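Local structure of UPF0098 protein YbcL (Escherichia coli, 1FUX) at residues Pro117-Phe122 with Glu156-Glu162; Thr45-Thr51 with Lys123-Thr129; Gly30-Pro34 with Tyr103-Gly108; Ala94-Arg98 with Val134-Gly140. The protein is of unknown function but belongs to the phosphatidylethanolamine-binding protein family and is a periplasmic bacterial homologue of the mammalian Raf kinase inhibitor protein. All coordinates share one frame. Residue numbers count along the deposited sequence, not the author numbering.

Three contacts reach one antiparallel sheet, whose strands run in the order 95-96, 63-72, 47-54, 118-127 and 151-161. Contacts 1 and 2 share strand 118-127, one pairing its first half with outermost strand 151-161, the other its second half with strand 47-54; their centres lie about 20 Å apart, yet Glu-156 packs on Lys-123. Contact 4 sits at the opposite outermost strand, its centre about 22 Å from that of contact 1, and reaches the second subunit. Contact 3 joins two loops, touching contact 1 through Phe-122 and contact 4 where Ala-104 and Gly-105 meet Gln-96. Along the chain, contact 3 closes before contact 1 opens; every other pair interleaves, joining segments far apart in sequence.

Contact 1 of 4, residues Pro117-Phe122 with Glu156-Glu162; sequences PHHYQF and EITPVYE
The ring of Phe-122 lies against Pro-159, CE1 to CG 3.7 Å, on an antiparallel strand pair at one margin of the PEBP-fold sheet. The extended segments run 153° apart. His-118/Tyr-161 and Phe-122/Ile-157 are hydrogen-bonded pairs and His-119/Val-160 a non-hydrogen-bonded one, with CA-CA distances of 5.6, 5.2 and 4.7 Å. His-118 N to Tyr-161 O is 3.1 Å and Phe-122 N to Ile-157 O 2.9 Å, each returned by a reverse bond. Proline has no amide hydrogen to give, so between these pairs there is a single bond, Tyr-120 N to Pro-159 O at 2.9 Å. Both strands are interrupted here. All residues of 118-122 take chi1 m. His-118, on the same face as Phe-122, bonds Asp-54 and Asp-115; His-119, on the other face with Val-160, bonds Asp-56. With Tyr-120, whose ring meets His-65 edge-to-face, this network is consistent with the conserved ligand pocket of PEBP relatives. Tyr-161 is chi1 t, and its CB meets Tyr-120 CE1 at 3.7 Å.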
loop_
_atom_site.group_PDB
_atom_site.type_symbol
_atom_site.label_atom_id
_atom_site.label_comp_id
_atom_site.label_asym_id
_atom_site.label_seq_id
_atom_site.Cartn_x
_atom_site.Cartn_y
_atom_site.Cartn_z
ATOM N N PRO A 117 11.274 16.635 -6.031
ATOM C CA PRO A 117 11.002 16.593 -4.607
ATOM C C PRO A 117 9.709 15.844 -4.377
ATOM O O PRO A 117 8.779 15.910 -5.189
ATOM C CB PRO A 117 10.874 18.048 -4.186
ATOM C CG PRO A 117 11.688 18.782 -5.221
ATOM C CD PRO A 117 11.375 18.037 -6.508
ATOM N N HIS A 118 9.637 15.040 -3.309
ATOM C CA HIS A 118 8.409 14.346 -3.008
ATOM C C HIS A 118 7.734 15.151 -1.901
ATOM O O HIS A 118 8.374 15.849 -1.118
ATOM C CB HIS A 118 8.677 12.918 -2.494
ATOM C CG HIS A 118 9.149 11.985 -3.556
ATOM N ND1 HIS A 118 9.068 10.623 -3.401
ATOM C CD2 HIS A 118 9.706 12.210 -4.790
ATOM C CE1 HIS A 118 9.554 10.027 -4.495
ATOM N NE2 HIS A 118 9.932 10.969 -5.331
ATOM N N HIS A 119 6.425 15.071 -1.894
ATOM C CA HIS A 119 5.586 15.791 -0.944
ATOM C C HIS A 119 5.102 14.818 0.103
ATOM O O HIS A 119 4.337 13.901 -0.247
ATOM C CB HIS A 119 4.405 16.291 -1.818
ATOM C CG HIS A 119 4.953 17.357 -2.724
ATOM N ND1 HIS A 119 5.530 17.006 -3.947
ATOM C CD2 HIS A 119 5.074 18.691 -2.577
ATOM C CE1 HIS A 119 5.964 18.110 -4.542
ATOM N NE2 HIS A 119 5.696 19.127 -3.729
ATOM N N TYR A 120 5.534 14.911 1.341
ATOM C CA TYR A 120 5.150 13.954 2.365
ATOM C C TYR A 120 3.957 14.520 3.125
ATOM O O TYR A 120 4.160 15.582 3.755
ATOM C CB TYR A 120 6.340 13.700 3.339
ATOM C CG TYR A 120 7.428 13.068 2.503
ATOM C CD1 TYR A 120 8.336 13.845 1.806
ATOM C CD2 TYR A 120 7.512 11.667 2.425
ATOM C CE1 TYR A 120 9.324 13.263 1.018
ATOM C CE2 TYR A 120 8.484 11.074 1.598
ATOM C CZ TYR A 120 9.380 11.880 0.937
ATOM O OH TYR A 120 10.350 11.350 0.105
ATOM N N GLN A 121 2.796 13.922 2.969
ATOM C CA GLN A 121 1.598 14.456 3.633
ATOM C C GLN A 121 1.493 13.900 5.035
ATOM O O GLN A 121 1.231 12.711 5.273
ATOM C CB GLN A 121 0.321 14.134 2.843
ATOM C CG GLN A 121 0.366 14.367 1.357
ATOM C CD GLN A 121 -0.600 13.774 0.378
ATOM O OE1 GLN A 121 -0.919 14.383 -0.677
ATOM N NE2 GLN A 121 -1.177 12.594 0.500
ATOM N N PHE A 122 1.685 14.793 6.023
ATOM C CA PHE A 122 1.557 14.459 7.439
ATOM C C PHE A 122 0.147 14.941 7.785
ATOM O O PHE A 122 -0.107 16.154 7.807
ATOM C CB PHE A 122 2.568 15.182 8.342
ATOM C CG PHE A 122 3.964 14.617 8.278
ATOM C CD1 PHE A 122 4.760 14.770 7.139
ATOM C CD2 PHE A 122 4.440 13.945 9.383
ATOM C CE1 PHE A 122 6.041 14.211 7.135
ATOM C CE2 PHE A 122 5.714 13.384 9.384
ATOM C CZ PHE A 122 6.499 13.556 8.250
ATOM N N GLU A 156 -3.432 18.947 7.726
ATOM C CA GLU A 156 -2.152 18.347 7.313
ATOM C C GLU A 156 -1.049 19.345 7.079
ATOM O O GLU A 156 -1.235 20.559 6.890
ATOM C CB GLU A 156 -2.481 17.503 6.058
ATOM C CG GLU A 156 -2.739 18.326 4.830
ATOM C CD GLU A 156 -3.439 17.588 3.704
ATOM O OE1 GLU A 156 -2.800 17.262 2.685
ATOM O OE2 GLU A 156 -4.662 17.351 3.839
ATOM N N ILE A 157 0.191 18.860 7.221
ATOM C CA ILE A 157 1.393 19.607 6.894
ATOM C C ILE A 157 2.140 18.833 5.804
ATOM O O ILE A 157 2.237 17.622 5.966
ATOM C CB ILE A 157 2.394 19.754 8.068
ATOM C CG1 ILE A 157 1.558 20.293 9.246
ATOM C CG2 ILE A 157 3.519 20.695 7.682
ATOM C CD1 ILE A 157 2.187 20.039 10.598
ATOM N N THR A 158 2.651 19.497 4.794
ATOM C CA THR A 158 3.306 18.805 3.686
ATOM C C THR A 158 4.706 19.279 3.352
ATOM O O THR A 158 4.973 19.972 2.345
ATOM C CB THR A 158 2.398 18.961 2.424
ATOM O OG1 THR A 158 1.043 18.611 2.718
ATOM C CG2 THR A 158 2.835 18.054 1.282
ATOM N N PRO A 159 5.698 18.795 4.113
ATOM C CA PRO A 159 7.093 19.046 3.849
ATOM C C PRO A 159 7.529 18.274 2.610
ATOM O O PRO A 159 6.775 17.447 2.067
ATOM C CB PRO A 159 7.837 18.516 5.087
ATOM C CG PRO A 159 6.902 17.515 5.705
ATOM C CD PRO A 159 5.514 17.987 5.335
ATOM N N VAL A 160 8.726 18.614 2.131
ATOM C CA VAL A 160 9.240 17.996 0.904
ATOM C C VAL A 160 10.619 17.408 1.199
ATOM O O VAL A 160 11.199 17.721 2.240
ATOM C CB VAL A 160 9.349 18.981 -0.273
ATOM C CG1 VAL A 160 7.972 19.522 -0.680
ATOM C CG2 VAL A 160 10.227 20.192 0.036
ATOM N N TYR A 161 11.110 16.602 0.280
ATOM C CA TYR A 161 12.467 16.077 0.470
ATOM C C TYR A 161 12.975 15.654 -0.896
ATOM O O TYR A 161 12.270 15.067 -1.732
ATOM C CB TYR A 161 12.566 14.889 1.434
ATOM C CG TYR A 161 14.013 14.602 1.820
ATOM C CD1 TYR A 161 14.782 15.502 2.526
ATOM C CD2 TYR A 161 14.571 13.375 1.473
ATOM C CE1 TYR A 161 16.100 15.220 2.879
ATOM C CE2 TYR A 161 15.895 13.084 1.791
ATOM C CZ TYR A 161 16.639 14.014 2.484
ATOM O OH TYR A 161 17.940 13.719 2.809
ATOM N N GLU A 162 14.249 15.934 -1.107
ATOM C CA GLU A 162 14.903 15.566 -2.363
ATOM C C GLU A 162 16.350 15.198 -2.040
ATOM O O GLU A 162 16.885 15.727 -1.057
ATOM C CB GLU A 162 14.834 16.824 -3.211
ATOM C CG GLU A 162 15.571 16.874 -4.528
ATOM C CD GLU A 162 15.317 18.223 -5.208
ATOM O OE1 GLU A 162 15.232 19.242 -4.488
ATOM O OE2 GLU A 162 15.179 18.238 -6.442
#

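Contact 2 of 4, residues Thr45-Thr51 with Lys123-Thr129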
loop_
_atom_site.group_PDB
_atom_site.type_symbol
_atom_site.label_atom_id
_atom_site.label_comp_id
_atom_site.label_asym_id
_atom_site.label_seq_id
_atom_site.Cartn_x
_atom_site.Cartn_y
_atom_site.Cartn_z
ATOM N N THR A 45 -15.601 14.567 18.130
ATOM C CA THR A 45 -14.372 13.721 18.116
ATOM C C THR A 45 -14.238 12.699 19.211
ATOM O O THR A 45 -14.376 12.961 20.412
ATOM C CB THR A 45 -13.148 14.642 18.104
ATOM O OG1 THR A 45 -13.159 15.600 17.039
ATOM C CG2 THR A 45 -11.865 13.814 17.983
ATOM N N LYS A 46 -13.948 11.419 18.948
ATOM C CA LYS A 46 -13.808 10.362 19.925
ATOM C C LYS A 46 -12.460 9.628 19.906
ATOM O O LYS A 46 -12.191 8.693 20.660
ATOM C CB LYS A 46 -14.919 9.310 19.775
ATOM C CG LYS A 46 -16.166 9.900 19.160
ATOM C CD LYS A 46 -17.486 9.286 19.473
ATOM C CE LYS A 46 -18.323 10.146 20.430
ATOM N NZ LYS A 46 -19.145 9.168 21.233
ATOM N N SER A 47 -11.612 10.045 18.999
ATOM C CA SER A 47 -10.248 9.580 18.874
ATOM C C SER A 47 -9.557 10.327 17.709
ATOM O O SER A 47 -10.178 11.001 16.872
ATOM C CB SER A 47 -10.032 8.095 18.713
ATOM O OG SER A 47 -10.492 7.661 17.439
ATOM N N PHE A 48 -8.225 10.215 17.742
ATOM C CA PHE A 48 -7.450 10.850 16.674
ATOM C C PHE A 48 -6.553 9.813 15.962
ATOM O O PHE A 48 -6.358 8.710 16.476
ATOM C CB PHE A 48 -6.526 11.966 17.203
ATOM C CG PHE A 48 -7.270 13.113 17.858
ATOM C CD1 PHE A 48 -7.432 13.119 19.248
ATOM C CD2 PHE A 48 -7.774 14.133 17.088
ATOM C CE1 PHE A 48 -8.106 14.209 19.822
ATOM C CE2 PHE A 48 -8.472 15.205 17.654
ATOM C CZ PHE A 48 -8.612 15.228 19.043
ATOM N N ALA A 49 -6.133 10.208 14.754
ATOM C CA ALA A 49 -5.224 9.269 14.035
ATOM C C ALA A 49 -4.228 10.134 13.313
ATOM O O ALA A 49 -4.506 11.320 13.033
ATOM C CB ALA A 49 -6.052 8.375 13.139
ATOM N N VAL A 50 -3.014 9.616 13.032
ATOM C CA VAL A 50 -2.061 10.399 12.254
ATOM C C VAL A 50 -1.575 9.479 11.095
ATOM O O VAL A 50 -1.286 8.327 11.407
ATOM C CB VAL A 50 -0.837 10.888 13.053
ATOM C CG1 VAL A 50 0.241 11.529 12.173
ATOM C CG2 VAL A 50 -1.355 11.973 14.021
ATOM N N THR A 51 -1.499 9.999 9.881
ATOM C CA THR A 51 -0.971 9.175 8.788
ATOM C C THR A 51 0.088 10.000 8.096
ATOM O O THR A 51 0.064 11.234 8.059
ATOM C CB THR A 51 -2.008 8.712 7.725
ATOM O OG1 THR A 51 -2.725 9.828 7.185
ATOM C CG2 THR A 51 -2.982 7.684 8.314
ATOM N N LYS A 123 -0.730 14.000 8.087
ATOM C CA LYS A 123 -2.130 14.335 8.277
ATOM C C LYS A 123 -2.710 13.835 9.578
ATOM O O LYS A 123 -2.534 12.699 10.012
ATOM C CB LYS A 123 -2.851 13.650 7.080
ATOM C CG LYS A 123 -4.386 13.784 7.033
ATOM C CD LYS A 123 -4.704 13.509 5.546
ATOM C CE LYS A 123 -6.170 13.294 5.256
ATOM N NZ LYS A 123 -6.326 12.782 3.843
ATOM N N VAL A 124 -3.400 14.748 10.319
ATOM C CA VAL A 124 -4.067 14.332 11.522
ATOM C C VAL A 124 -5.569 14.224 11.261
ATOM O O VAL A 124 -6.134 15.093 10.587
ATOM C CB VAL A 124 -3.856 15.392 12.669
ATOM C CG1 VAL A 124 -4.439 14.759 13.917
ATOM C CG2 VAL A 124 -2.360 15.653 12.777
ATOM N N TRP A 125 -6.220 13.216 11.763
ATOM C CA TRP A 125 -7.610 12.894 11.604
ATOM C C TRP A 125 -8.377 12.939 12.926
ATOM O O TRP A 125 -7.938 12.317 13.890
ATOM C CB TRP A 125 -7.843 11.454 11.093
ATOM C CG TRP A 125 -7.039 11.099 9.879
ATOM C CD1 TRP A 125 -5.672 11.048 9.775
ATOM C CD2 TRP A 125 -7.545 10.678 8.599
ATOM N NE1 TRP A 125 -5.281 10.677 8.497
ATOM C CE2 TRP A 125 -6.422 10.399 7.783
ATOM C CE3 TRP A 125 -8.843 10.501 8.109
ATOM C CZ2 TRP A 125 -6.582 9.954 6.473
ATOM C CZ3 TRP A 125 -8.984 10.079 6.799
ATOM C CH2 TRP A 125 -7.868 9.802 6.021
ATOM N N ALA A 126 -9.523 13.595 12.906
ATOM C CA ALA A 126 -10.461 13.644 14.017
ATOM C C ALA A 126 -11.552 12.629 13.654
ATOM O O ALA A 126 -12.193 12.782 12.597
ATOM C CB ALA A 126 -11.145 14.981 14.232
ATOM N N LEU A 127 -11.709 11.592 14.442
ATOM C CA LEU A 127 -12.665 10.557 14.076
ATOM C C LEU A 127 -13.872 10.486 15.011
ATOM O O LEU A 127 -13.778 10.714 16.229
ATOM C CB LEU A 127 -11.943 9.218 14.090
ATOM C CG LEU A 127 -10.609 9.189 13.314
ATOM C CD1 LEU A 127 -9.825 7.952 13.707
ATOM C CD2 LEU A 127 -10.846 9.295 11.824
ATOM N N LYS A 128 -14.981 10.008 14.420
ATOM C CA LYS A 128 -16.226 9.841 15.150
ATOM C C LYS A 128 -16.340 8.544 15.917
ATOM O O LYS A 128 -17.419 8.259 16.465
ATOM C CB LYS A 128 -17.417 9.929 14.173
ATOM C CG LYS A 128 -17.620 8.686 13.308
ATOM C CD LYS A 128 -18.722 8.972 12.289
ATOM C CE LYS A 128 -18.684 8.016 11.107
ATOM N NZ LYS A 128 -19.283 8.650 9.889
ATOM N N THR A 129 -15.303 7.733 16.040
ATOM C CA THR A 129 -15.327 6.497 16.773
ATOM C C THR A 129 -14.170 6.437 17.788
ATOM O O THR A 129 -13.141 7.039 17.499
ATOM C CB THR A 129 -15.088 5.259 15.884
ATOM O OG1 THR A 129 -15.665 5.528 14.605
ATOM C CG2 THR A 129 -15.694 4.061 16.575
#
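A classic beta bulge opens this antiparallel strand pair of the PEBP-fold sheet: Lys-46 and Ser-47 both face Leu-127. Lys-46 N reaches Leu-127 O at 2.8 Å, while Leu-127 N bonds to Ser-47 O at 2.9 Å. Ser-47 OG then donates to Thr-129 O at 2.7 Å, tying down the chain just beyond the strand end. Past the bulge the ladder is regular: Ala-49 and Trp-125 exchange two backbone bonds, N to O 2.9 Å each way, as do Thr-51 and Lys-123, also at 2.9 Å. Between them Val-50 and Val-124 form a non-hydrogen-bonded pair, CG2 to CG2 4.0 Å. On the other face the indole edge is held by Trp-125 NE1 donating to Thr-51 OG1 at 3.0 Å, and Ala-49 CB touches Leu-127 CD1 at 3.8 Å. Leu-147 of helix 140-148 packs on this face, against Ala-49, Thr-51 and Trp-125; Phe-3 covers Phe-48 and Val-124 on the other, and strands 63-72 and 151-161 continue the sheet on either side of the pair.

Contact 3 of 4, residues Gly30-Pro34 with Tyr103-Gly108; sequences GNTSP and YAGFGG
Asn-31 spends both ends of its amide on segment 103-108. With phi/psi 44/47 and chi1 t, it accepts from Gly-108 N at OD1 (2.8 Å) and donates from ND2 to Tyr-103 OH (3.1 Å). Tyr-103 OH in turn donates a hydrogen bond to Phe-106 O at 2.7 Å, so this residue, chi1 p, curls back over its own loop. Water 1 also donates to Phe-106 O at 2.8 Å and to Asn-31 O at 2.9 Å. Both segments are irregular: the loops that follow strands 27-28 and 95-96 of the PEBP fold meet here, with Asn-31 CA 5.1 Å from Gly-108 CA. Gly-107 O accepts from His-65 ND1, probably part of the conserved PEBP pocket, and Thr-32 O from His-20 ND1. Ser-33 OG bonds to Gly-83 N, and Thr-32 OG1 donates to Gly-30 O at 3.1 Å. Phe-106, chi1 t, lays its ring under Ser-33 in a CH-pi contact, CA to centroid 3.7 Å. Pro-34 CD approaches Phe-106 CE1 at 4.3 Å, and Phe-122 packs against both.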
loop_
_atom_site.group_PDB
_atom_site.type_symbol
_atom_site.label_atom_id
_atom_site.label_comp_id
_atom_site.label_asym_id
_atom_site.label_seq_id
_atom_site.Cartn_x
_atom_site.Cartn_y
_atom_site.Cartn_z
ATOM N N GLY A 30 17.903 9.985 10.629
ATOM C CA GLY A 30 17.572 9.753 12.022
ATOM C C GLY A 30 16.314 8.911 12.209
ATOM O O GLY A 30 16.032 8.443 13.313
ATOM N N ASN A 31 15.526 8.758 11.152
ATOM C CA ASN A 31 14.262 8.015 11.184
ATOM C C ASN A 31 13.385 8.308 12.381
ATOM O O ASN A 31 12.907 7.411 13.094
ATOM C CB ASN A 31 14.629 6.519 11.002
ATOM C CG ASN A 31 13.479 5.662 10.496
ATOM O OD1 ASN A 31 12.610 6.124 9.753
ATOM N ND2 ASN A 31 13.366 4.406 10.913
ATOM N N THR A 32 13.188 9.604 12.705
ATOM C CA THR A 32 12.392 9.999 13.861
ATOM C C THR A 32 11.134 10.778 13.421
ATOM O O THR A 32 11.337 11.633 12.582
ATOM C CB THR A 32 13.217 10.986 14.728
ATOM O OG1 THR A 32 14.352 10.237 15.246
ATOM C CG2 THR A 32 12.474 11.488 15.949
ATOM N N SER A 33 10.000 10.501 14.042
ATOM C CA SER A 33 8.784 11.218 13.646
ATOM C C SER A 33 8.836 12.615 14.255
ATOM O O SER A 33 9.311 12.771 15.366
ATOM C CB SER A 33 7.571 10.505 14.192
ATOM O OG SER A 33 7.576 10.295 15.600
ATOM N N PRO A 34 8.406 13.612 13.498
ATOM C CA PRO A 34 8.305 14.966 14.070
ATOM C C PRO A 34 7.146 15.128 15.022
ATOM O O PRO A 34 6.120 14.423 14.980
ATOM C CB PRO A 34 8.116 15.777 12.776
ATOM C CG PRO A 34 7.194 14.884 11.985
ATOM C CD PRO A 34 7.874 13.517 12.105
ATOM N N TYR A 103 7.121 -2.384 8.761
ATOM C CA TYR A 103 7.057 -2.411 10.220
ATOM C C TYR A 103 6.014 -1.438 10.759
ATOM O O TYR A 103 5.611 -0.490 10.077
ATOM C CB TYR A 103 8.399 -2.198 10.916
ATOM C CG TYR A 103 9.067 -0.881 10.623
ATOM C CD1 TYR A 103 8.822 0.154 11.527
ATOM C CD2 TYR A 103 9.914 -0.639 9.554
ATOM C CE1 TYR A 103 9.428 1.384 11.342
ATOM C CE2 TYR A 103 10.551 0.576 9.365
ATOM C CZ TYR A 103 10.264 1.586 10.283
ATOM O OH TYR A 103 10.838 2.843 10.124
ATOM N N ALA A 104 5.627 -1.687 12.023
ATOM C CA ALA A 104 4.648 -0.842 12.694
ATOM C C ALA A 104 5.350 0.310 13.440
ATOM O O ALA A 104 5.706 0.176 14.598
ATOM C CB ALA A 104 3.888 -1.734 13.680
ATOM N N GLY A 105 5.486 1.437 12.783
ATOM C CA GLY A 105 6.257 2.560 13.369
ATOM C C GLY A 105 6.470 3.530 12.222
ATOM O O GLY A 105 6.015 3.302 11.067
ATOM N N PHE A 106 6.992 4.691 12.524
ATOM C CA PHE A 106 7.285 5.722 11.544
ATOM C C PHE A 106 8.525 5.340 10.773
ATOM O O PHE A 106 9.528 4.911 11.307
ATOM C CB PHE A 106 7.655 7.051 12.265
ATOM C CG PHE A 106 8.181 8.124 11.350
ATOM C CD1 PHE A 106 7.249 8.899 10.617
ATOM C CD2 PHE A 106 9.536 8.375 11.227
ATOM C CE1 PHE A 106 7.698 9.940 9.814
ATOM C CE2 PHE A 106 9.977 9.399 10.426
ATOM C CZ PHE A 106 9.061 10.187 9.722
ATOM N N GLY A 107 8.429 5.502 9.452
ATOM C CA GLY A 107 9.604 5.305 8.589
ATOM C C GLY A 107 9.746 6.596 7.774
ATOM O O GLY A 107 8.757 7.091 7.212
ATOM N N GLY A 108 10.939 7.214 7.790
ATOM C CA GLY A 108 11.099 8.525 7.166
ATOM C C GLY A 108 11.216 8.549 5.658
ATOM O O GLY A 108 10.912 7.579 4.984
HETATM O O HOH W 1 10.787 5.576 13.702
#

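Contact 4 of 4, residues Ala94-Arg98 with Val134-Gly140; sequences AVQGR and VDSNSSG
Segment 94-98 runs extended through strand 95-96, while 134-140 folds into a type I turn from Asp-135 to Ser-138 and enters helix 140-148. The closest CA atoms are Gly-97 to Ser-136 at 4.8 Å and Arg-98 to Ser-139 at 5.2 Å. One direct hydrogen bond joins the segments, Arg-98 N to Ser-138 O at 2.9 Å; water 2 donates to Arg-98 O (2.8 Å) and Ser-138 O (2.9 Å). Inside the turn, Ser-138 N bonds to Asp-135 O at 3.0 Å, and an Asx turn is superimposed, Asp-135 OD1 accepting from Asn-137 N at 2.9 Å. The turn and the chain leaving edge strand 95-96 of the PEBP-fold sheet form part of the homodimer interface. Ser-139, chi1 p, is the helix N-cap, its OG bonded to Leu-142 N and to Asp-100 O of the second subunit. Val-95 CG1 packs on Val-134 CG2 at 4.2 Å. Arg-98, chi1 to chi3 t, carries its guanidinium past Ser-136 to Asn-137 O of the second subunit and packs on that subunit's Arg-98.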
loop_
_atom_site.group_PDB
_atom_site.type_symbol
_atom_site.label_atom_id
_atom_site.label_comp_id
_atom_site.label_asym_id
_atom_site.label_seq_id
_atom_site.Cartn_x
_atom_site.Cartn_y
_atom_site.Cartn_z
ATOM N N ALA A 94 -2.829 4.197 22.015
ATOM C CA ALA A 94 -2.683 4.327 20.548
ATOM C C ALA A 94 -2.012 3.082 20.042
ATOM O O ALA A 94 -1.459 2.283 20.815
ATOM C CB ALA A 94 -2.008 5.644 20.200
ATOM N N VAL A 95 -2.181 2.798 18.753
ATOM C CA VAL A 95 -1.668 1.602 18.121
ATOM C C VAL A 95 -1.121 2.021 16.744
ATOM O O VAL A 95 -1.716 2.935 16.169
ATOM C CB VAL A 95 -2.705 0.479 17.960
ATOM C CG1 VAL A 95 -2.112 -0.662 17.120
ATOM C CG2 VAL A 95 -3.006 -0.192 19.310
ATOM N N GLN A 96 -0.017 1.413 16.319
ATOM C CA GLN A 96 0.557 1.778 15.018
ATOM C C GLN A 96 0.303 0.627 14.035
ATOM O O GLN A 96 0.414 -0.546 14.426
ATOM C CB GLN A 96 2.091 1.988 15.139
ATOM C CG GLN A 96 2.425 3.008 16.262
ATOM C CD GLN A 96 3.924 3.362 16.267
ATOM O OE1 GLN A 96 4.329 4.269 15.555
ATOM N NE2 GLN A 96 4.754 2.713 17.081
ATOM N N GLY A 97 -0.092 0.977 12.810
ATOM C CA GLY A 97 -0.371 0.006 11.774
ATOM C C GLY A 97 0.959 -0.250 11.022
ATOM O O GLY A 97 1.960 0.399 11.311
ATOM N N ARG A 98 0.934 -1.171 10.065
ATOM C CA ARG A 98 2.180 -1.452 9.342
ATOM C C ARG A 98 2.470 -0.461 8.230
ATOM O O ARG A 98 1.556 -0.136 7.470
ATOM C CB ARG A 98 1.908 -2.856 8.742
ATOM C CG ARG A 98 3.206 -3.515 8.264
ATOM C CD ARG A 98 2.756 -4.794 7.575
ATOM N NE ARG A 98 3.862 -5.670 7.304
ATOM C CZ ARG A 98 4.504 -5.926 6.193
ATOM N NH1 ARG A 98 5.455 -6.837 6.450
ATOM N NH2 ARG A 98 4.295 -5.439 4.980
ATOM N N VAL A 134 -7.307 -1.901 14.606
ATOM C CA VAL A 134 -6.052 -1.950 13.868
ATOM C C VAL A 134 -5.006 -2.598 14.774
ATOM O O VAL A 134 -5.088 -2.561 16.008
ATOM C CB VAL A 134 -5.561 -0.705 13.160
ATOM C CG1 VAL A 134 -6.547 0.439 13.119
ATOM C CG2 VAL A 134 -4.143 -0.248 13.430
ATOM N N ASP A 135 -4.094 -3.294 14.099
ATOM C CA ASP A 135 -3.005 -3.915 14.843
ATOM C C ASP A 135 -1.726 -3.724 14.052
ATOM O O ASP A 135 -1.716 -3.066 12.991
ATOM C CB ASP A 135 -3.338 -5.332 15.240
ATOM C CG ASP A 135 -3.597 -6.282 14.093
ATOM O OD1 ASP A 135 -3.070 -6.110 12.972
ATOM O OD2 ASP A 135 -4.353 -7.258 14.377
ATOM N N SER A 136 -0.649 -4.370 14.493
ATOM C CA SER A 136 0.617 -4.180 13.802
ATOM C C SER A 136 0.610 -4.768 12.411
ATOM O O SER A 136 1.525 -4.403 11.666
ATOM C CB SER A 136 1.790 -4.728 14.631
ATOM O OG SER A 136 1.535 -6.110 14.781
ATOM N N ASN A 137 -0.328 -5.649 12.093
ATOM C CA ASN A 137 -0.376 -6.225 10.761
ATOM C C ASN A 137 -1.311 -5.428 9.845
ATOM O O ASN A 137 -1.419 -5.816 8.674
ATOM C CB ASN A 137 -0.953 -7.628 10.898
ATOM C CG ASN A 137 0.057 -8.617 11.448
ATOM O OD1 ASN A 137 1.249 -8.640 11.092
ATOM N ND2 ASN A 137 -0.499 -9.464 12.323
ATOM N N SER A 138 -2.021 -4.420 10.304
ATOM C CA SER A 138 -2.934 -3.691 9.434
ATOM C C SER A 138 -2.208 -2.902 8.354
ATOM O O SER A 138 -1.483 -1.974 8.679
ATOM C CB SER A 138 -3.787 -2.691 10.264
ATOM O OG SER A 138 -4.522 -3.484 11.207
ATOM N N SER A 139 -2.415 -3.217 7.056
ATOM C CA SER A 139 -1.737 -2.428 6.029
ATOM C C SER A 139 -2.201 -0.974 6.008
ATOM O O SER A 139 -3.301 -0.641 6.471
ATOM C CB SER A 139 -2.058 -3.012 4.625
ATOM O OG SER A 139 -3.426 -2.765 4.344
ATOM N N GLY A 140 -1.420 -0.108 5.374
ATOM C CA GLY A 140 -1.824 1.303 5.261
ATOM C C GLY A 140 -3.184 1.458 4.589
ATOM O O GLY A 140 -4.011 2.277 5.050
HETATM O O HOH W 2 -0.895 0.848 8.427
HETATM O O HOH W 3 1.068 -0.966 4.184
#